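CCMAN5 (Cellulosimicrobium cellulans, PDB 2XSG) acts as a family 92 alpha-mannosidase that probably removes the mannose capping mannose-6-phosphate on yeast-made glycans. Local coordinates at residues A[453-458]-A[512-517]; A[525-530]-A[621-626]. All coordinates share one frame; numbering follows the deposited sequence.

Contact 1. Residues A[453-458]-A[512-517]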
loop_
_atom_site.group_PDB
_atom_site.type_symbol
_atom_site.label_atom_id
_atom_site.label_comp_id
_atom_site.label_asym_id
_atom_site.label_seq_id
_atom_site.Cartn_x
_atom_site.Cartn_y
_atom_site.Cartn_z
ATOM N N GLY A 453 22.876 -13.413 17.298
ATOM C CA GLY A 453 22.198 -12.269 17.932
ATOM C C GLY A 453 21.183 -11.509 17.076
ATOM O O GLY A 453 20.721 -10.428 17.460
ATOM N N ASN A 454 20.823 -12.063 15.923
ATOM C CA ASN A 454 19.906 -11.381 15.008
ATOM C C ASN A 454 18.769 -12.316 14.540
ATOM O O ASN A 454 18.753 -12.749 13.399
ATOM C CB ASN A 454 20.676 -10.771 13.819
ATOM C CG ASN A 454 19.892 -9.673 13.095
ATOM O OD1 ASN A 454 18.663 -9.640 13.114
ATOM N ND2 ASN A 454 20.613 -8.769 12.455
ATOM N N PRO A 455 17.817 -12.631 15.440
ATOM C CA PRO A 455 16.759 -13.570 15.067
ATOM C C PRO A 455 15.898 -13.050 13.909
ATOM O O PRO A 455 15.378 -13.839 13.131
ATOM C CB PRO A 455 15.940 -13.724 16.364
ATOM C CG PRO A 455 16.243 -12.493 17.155
ATOM C CD PRO A 455 17.667 -12.156 16.827
ATOM N N GLY A 456 15.785 -11.734 13.784
ATOM C CA GLY A 456 14.954 -11.120 12.744
ATOM C C GLY A 456 15.496 -11.356 11.354
ATOM O O GLY A 456 14.751 -11.736 10.449
ATOM N N ALA A 457 16.799 -11.127 11.180
ATOM C CA ALA A 457 17.443 -11.336 9.895
ATOM C C ALA A 457 17.386 -12.818 9.482
ATOM O O ALA A 457 17.251 -13.127 8.292
ATOM C CB ALA A 457 18.900 -10.834 9.937
ATOM N N SER A 458 17.486 -13.715 10.469
ATOM C CA SER A 458 17.417 -15.170 10.233
ATOM C C SER A 458 16.064 -15.607 9.698
ATOM O O SER A 458 16.003 -16.216 8.636
ATOM C CB SER A 458 17.766 -15.978 11.491
ATOM O OG SER A 458 19.105 -15.724 11.917
ATOM N N LEU A 512 10.957 -18.187 19.268
ATOM C CA LEU A 512 12.049 -17.462 18.652
ATOM C C LEU A 512 12.777 -16.648 19.717
ATOM O O LEU A 512 12.153 -15.866 20.441
ATOM C CB LEU A 512 11.514 -16.543 17.557
ATOM C CG LEU A 512 12.540 -15.689 16.792
ATOM C CD1 LEU A 512 13.451 -16.556 15.882
ATOM C CD2 LEU A 512 11.831 -14.639 15.964
ATOM N N THR A 513 14.090 -16.857 19.799
ATOM C CA THR A 513 14.969 -16.245 20.802
ATOM C C THR A 513 16.351 -15.956 20.171
ATOM O O THR A 513 16.861 -16.785 19.416
ATOM C CB THR A 513 15.144 -17.201 22.021
ATOM O OG1 THR A 513 13.865 -17.538 22.543
ATOM C CG2 THR A 513 15.952 -16.570 23.144
ATOM N N PRO A 514 16.962 -14.783 20.463
ATOM C CA PRO A 514 18.293 -14.555 19.912
ATOM C C PRO A 514 19.304 -15.579 20.479
ATOM O O PRO A 514 19.216 -15.984 21.648
ATOM C CB PRO A 514 18.630 -13.139 20.387
ATOM C CG PRO A 514 17.835 -12.991 21.657
ATOM C CD PRO A 514 16.541 -13.676 21.336
ATOM N N ARG A 515 20.250 -15.972 19.643
ATOM C CA ARG A 515 21.211 -17.007 19.995
ATOM C C ARG A 515 22.604 -16.534 19.646
ATOM O O ARG A 515 22.846 -16.037 18.545
ATOM C CB ARG A 515 20.889 -18.291 19.245
ATOM C CG ARG A 515 21.225 -19.557 19.998
ATOM C CD ARG A 515 21.075 -20.789 19.103
ATOM N NE ARG A 515 21.426 -22.004 19.846
ATOM C CZ ARG A 515 21.096 -23.242 19.489
ATOM N NH1 ARG A 515 20.397 -23.472 18.380
ATOM N NH2 ARG A 515 21.471 -24.254 20.255
ATOM N N ALA A 516 23.515 -16.685 20.610
ATOM C CA ALA A 516 24.894 -16.259 20.470
ATOM C C ALA A 516 25.642 -17.137 19.455
ATOM O O ALA A 516 25.164 -18.216 19.069
ATOM C CB ALA A 516 25.598 -16.280 21.840
ATOM N N ALA A 517 26.812 -16.668 19.034
ATOM C CA ALA A 517 27.658 -17.432 18.122
ATOM C C ALA A 517 27.965 -18.845 18.640
ATOM O O ALA A 517 27.910 -19.801 17.875
ATOM C CB ALA A 517 28.939 -16.664 17.796
#

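Contact 2. Residues A[525-530]-A[621-626]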
loop_
_atom_site.group_PDB
_atom_site.type_symbol
_atom_site.label_atom_id
_atom_site.label_comp_id
_atom_site.label_asym_id
_atom_site.label_seq_id
_atom_site.Cartn_x
_atom_site.Cartn_y
_atom_site.Cartn_z
ATOM N N ASP A 525 13.372 -10.223 26.701
ATOM C CA ASP A 525 11.933 -10.145 26.959
ATOM C C ASP A 525 11.216 -10.330 25.621
ATOM O O ASP A 525 11.317 -9.475 24.730
ATOM C CB ASP A 525 11.580 -8.783 27.595
ATOM C CG ASP A 525 10.068 -8.570 27.799
ATOM O OD1 ASP A 525 9.251 -9.461 27.545
ATOM O OD2 ASP A 525 9.686 -7.467 28.218
ATOM N N HIS A 526 10.486 -11.437 25.480
ATOM C CA HIS A 526 9.861 -11.796 24.199
ATOM C C HIS A 526 8.680 -10.871 23.820
ATOM O O HIS A 526 8.174 -10.911 22.677
ATOM C CB HIS A 526 9.412 -13.262 24.232
ATOM C CG HIS A 526 10.544 -14.248 24.199
ATOM N ND1 HIS A 526 11.313 -14.546 25.308
ATOM C CD2 HIS A 526 11.032 -15.008 23.188
ATOM C CE1 HIS A 526 12.231 -15.440 24.979
ATOM N NE2 HIS A 526 12.083 -15.736 23.695
ATOM N N ALA A 527 8.245 -10.048 24.775
ATOM C CA ALA A 527 7.129 -9.132 24.542
ATOM C C ALA A 527 7.591 -7.680 24.373
ATOM O O ALA A 527 6.777 -6.788 24.152
ATOM C CB ALA A 527 6.113 -9.252 25.667
ATOM N N LYS A 528 8.896 -7.445 24.479
ATOM C CA LYS A 528 9.431 -6.091 24.375
ATOM C C LYS A 528 9.608 -5.677 22.922
ATOM O O LYS A 528 10.283 -6.358 22.166
ATOM C CB LYS A 528 10.777 -5.966 25.106
ATOM C CG LYS A 528 11.415 -4.590 24.894
ATOM C CD LYS A 528 12.578 -4.322 25.803
ATOM C CE LYS A 528 13.126 -2.924 25.523
ATOM N NZ LYS A 528 14.530 -2.801 26.020
ATOM N N PHE A 529 9.017 -4.542 22.553
ATOM C CA PHE A 529 9.143 -3.977 21.204
ATOM C C PHE A 529 10.613 -3.679 20.873
ATOM O O PHE A 529 11.326 -3.028 21.648
ATOM C CB PHE A 529 8.279 -2.712 21.095
ATOM C CG PHE A 529 8.133 -2.164 19.697
ATOM C CD1 PHE A 529 7.246 -2.736 18.789
ATOM C CD2 PHE A 529 8.843 -1.023 19.307
ATOM C CE1 PHE A 529 7.077 -2.188 17.492
ATOM C CE2 PHE A 529 8.690 -0.476 18.013
ATOM C CZ PHE A 529 7.812 -1.064 17.114
ATOM N N GLU A 530 11.057 -4.208 19.739
ATOM C CA GLU A 530 12.418 -4.021 19.229
ATOM C C GLU A 530 13.578 -4.512 20.111
ATOM O O GLU A 530 14.697 -4.019 20.020
ATOM C CB GLU A 530 12.618 -2.579 18.729
ATOM C CG GLU A 530 11.732 -2.313 17.522
ATOM C CD GLU A 530 11.972 -0.970 16.865
ATOM O OE1 GLU A 530 12.260 -0.005 17.593
ATOM O OE2 GLU A 530 11.836 -0.883 15.612
ATOM N N ASN A 621 -5.596 -3.166 22.282
ATOM C CA ASN A 621 -4.380 -2.841 21.549
ATOM C C ASN A 621 -3.263 -2.434 22.479
ATOM O O ASN A 621 -3.349 -1.402 23.150
ATOM C CB ASN A 621 -4.649 -1.764 20.505
ATOM C CG ASN A 621 -5.404 -2.311 19.320
ATOM O OD1 ASN A 621 -4.799 -2.785 18.360
ATOM N ND2 ASN A 621 -6.733 -2.323 19.413
ATOM N N ARG A 622 -2.240 -3.287 22.540
ATOM C CA ARG A 622 -1.061 -3.046 23.357
ATOM C C ARG A 622 0.035 -2.327 22.573
ATOM O O ARG A 622 0.749 -1.475 23.118
ATOM C CB ARG A 622 -0.519 -4.365 23.946
ATOM C CG ARG A 622 0.819 -4.199 24.693
ATOM C CD ARG A 622 1.286 -5.464 25.409
ATOM N NE ARG A 622 2.636 -5.277 25.967
ATOM C CZ ARG A 622 3.343 -6.210 26.607
ATOM N NH1 ARG A 622 2.849 -7.421 26.836
ATOM N NH2 ARG A 622 4.556 -5.915 27.045
ATOM N N TYR A 623 0.163 -2.652 21.290
ATOM C CA TYR A 623 1.290 -2.151 20.510
ATOM C C TYR A 623 0.943 -1.123 19.426
ATOM O O TYR A 623 -0.072 -1.232 18.744
ATOM C CB TYR A 623 2.045 -3.323 19.881
ATOM C CG TYR A 623 2.637 -4.306 20.887
ATOM C CD1 TYR A 623 1.951 -5.469 21.237
ATOM C CD2 TYR A 623 3.890 -4.094 21.444
ATOM C CE1 TYR A 623 2.494 -6.387 22.133
ATOM C CE2 TYR A 623 4.434 -4.998 22.358
ATOM C CZ TYR A 623 3.732 -6.142 22.690
ATOM O OH TYR A 623 4.263 -7.052 23.580
ATOM N N ILE A 624 1.818 -0.124 19.291
ATOM C CA ILE A 624 1.829 0.796 18.136
ATOM C C ILE A 624 2.913 0.312 17.175
ATOM O O ILE A 624 3.528 -0.718 17.429
ATOM C CB ILE A 624 2.035 2.298 18.559
ATOM C CG1 ILE A 624 3.188 2.449 19.564
ATOM C CG2 ILE A 624 0.725 2.871 19.141
ATOM C CD1 ILE A 624 3.577 3.898 19.874
ATOM N N ALA A 625 3.126 1.019 16.070
ATOM C CA ALA A 625 4.006 0.535 15.009
ATOM C C ALA A 625 5.422 1.078 15.112
ATOM O O ALA A 625 6.278 0.721 14.313
ATOM C CB ALA A 625 3.411 0.825 13.637
ATOM N N THR A 626 5.659 1.943 16.097
ATOM C CA THR A 626 6.956 2.585 16.286
ATOM C C THR A 626 7.139 2.880 17.782
ATOM O O THR A 626 6.222 2.655 18.573
ATOM C CB THR A 626 7.108 3.859 15.406
ATOM O OG1 THR A 626 8.471 4.272 15.411
ATOM C CG2 THR A 626 6.204 5.021 15.924
#

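Contact 1. Residues A[453-458]-A[512-517]
Gly453 has a positive phi of 63°, a backbone shape that favours glycine, and Leu512, CG anti to its backbone N (chi1 180°), reaches across to Pro455. The Gly453 N-H meets the carbonyl of Arg515 at 2.9 Å from N to O. At 167° this bond is nearly straight at the hydrogen, although the donor stands above the carbonyl plane. Beside it the rings of Pro455 and Pro514 lie side by side and point the same way, with Pro455 CD 3.8 Å from Pro514 CB. Further round the Pro455 ring, CB meets the CD1 methyl of Leu512 at 3.8 Å. What is held here is the start of helix 455-474 in the catalytic domain: Asn454 is its N-cap, with OD1 accepting from Ala457 N at 3.1 Å, and Pro455 is the first helical residue. The Asn454 side chain leaves the backbone away from the 512-517 segment and takes no part in the packing. Leu539 of helix 539-542 touches Pro455, Leu512 and Pro514 alike and adds to the apolar cluster. Arg515 leads its charged end away from Gly453, giving NH1 to the carbonyl of Lys494 and forming a cation-pi contact with Trp521.

Contact 2. Residues A[525-530]-A[621-626]
One hydrogen bond joins the loop 525-530 to the end of strand 618-623, an outermost strand of a three-stranded antiparallel sheet in the family 92 catalytic domain: the hydroxyl of Tyr623 donates to the carbonyl oxygen of Ala527, 2.6 Å from OH to O. The donor lies in the carbonyl plane and on a lone pair, and the acceptor sits at the edge of the tyrosine ring, in the ring plane. Ala527 presents this oxygen from a type I turn spanning Asp525 to Lys528. An Asx turn braces it, since Ala527 N donates to Asp525 OD1 at 3.0 Å.

Flat groups are layered around the phenol. Arg622, extended from CG to NE, runs over one face of the Tyr623 ring, its CG offset toward the rim, and brings its guanidinium beneath the hydroxyl, with Tyr623 OH 3.3 Å from the guanidinium plane and over its centre. Ala527 packs its methyl against the same two groups, CB being 3.6 Å from Tyr623 OH.

The remaining packing belongs to Phe529, whose CG is anti to its backbone N (chi1 -170°), sending the ring to the chain that leaves the strand. Its CZ meets Ala625 O at the ring edge, 3.7 Å away, and CE2 comes equally near to Thr626 C. Ala625 O also accepts from Gln536 NE2, and the side chain of Ala625 lies about 5 Å from the bound calcium ion.

A salt bridge to Glu638 and a weak bond to Lys580 O hold the guanidinium in place. Though partly balanced by Glu638, the cation may still make the phenol a somewhat better donor, consistent with its short bond to Ala527 O.

How the contacts relate
Along the chain, helix 455-474 begins at contact 1, which closes a mainly helical loop when the chain returns at 512-517 after strand 508-512. Contact 2 opens only later, at 525-530, and closes at 621-626, so the two follow in series and neither nest nor cross. Their centres are about 17 Å apart. They nevertheless meet, because both draw on the long loop between strand 508-512 and helix 539-542: His526 NE2 lies 2.8 Å from Thr513 OG1, a probable hydrogen bond. That loop thus ties the start of helix 455-474 to the end of strand 618-623 and the chain running on toward the calcium site.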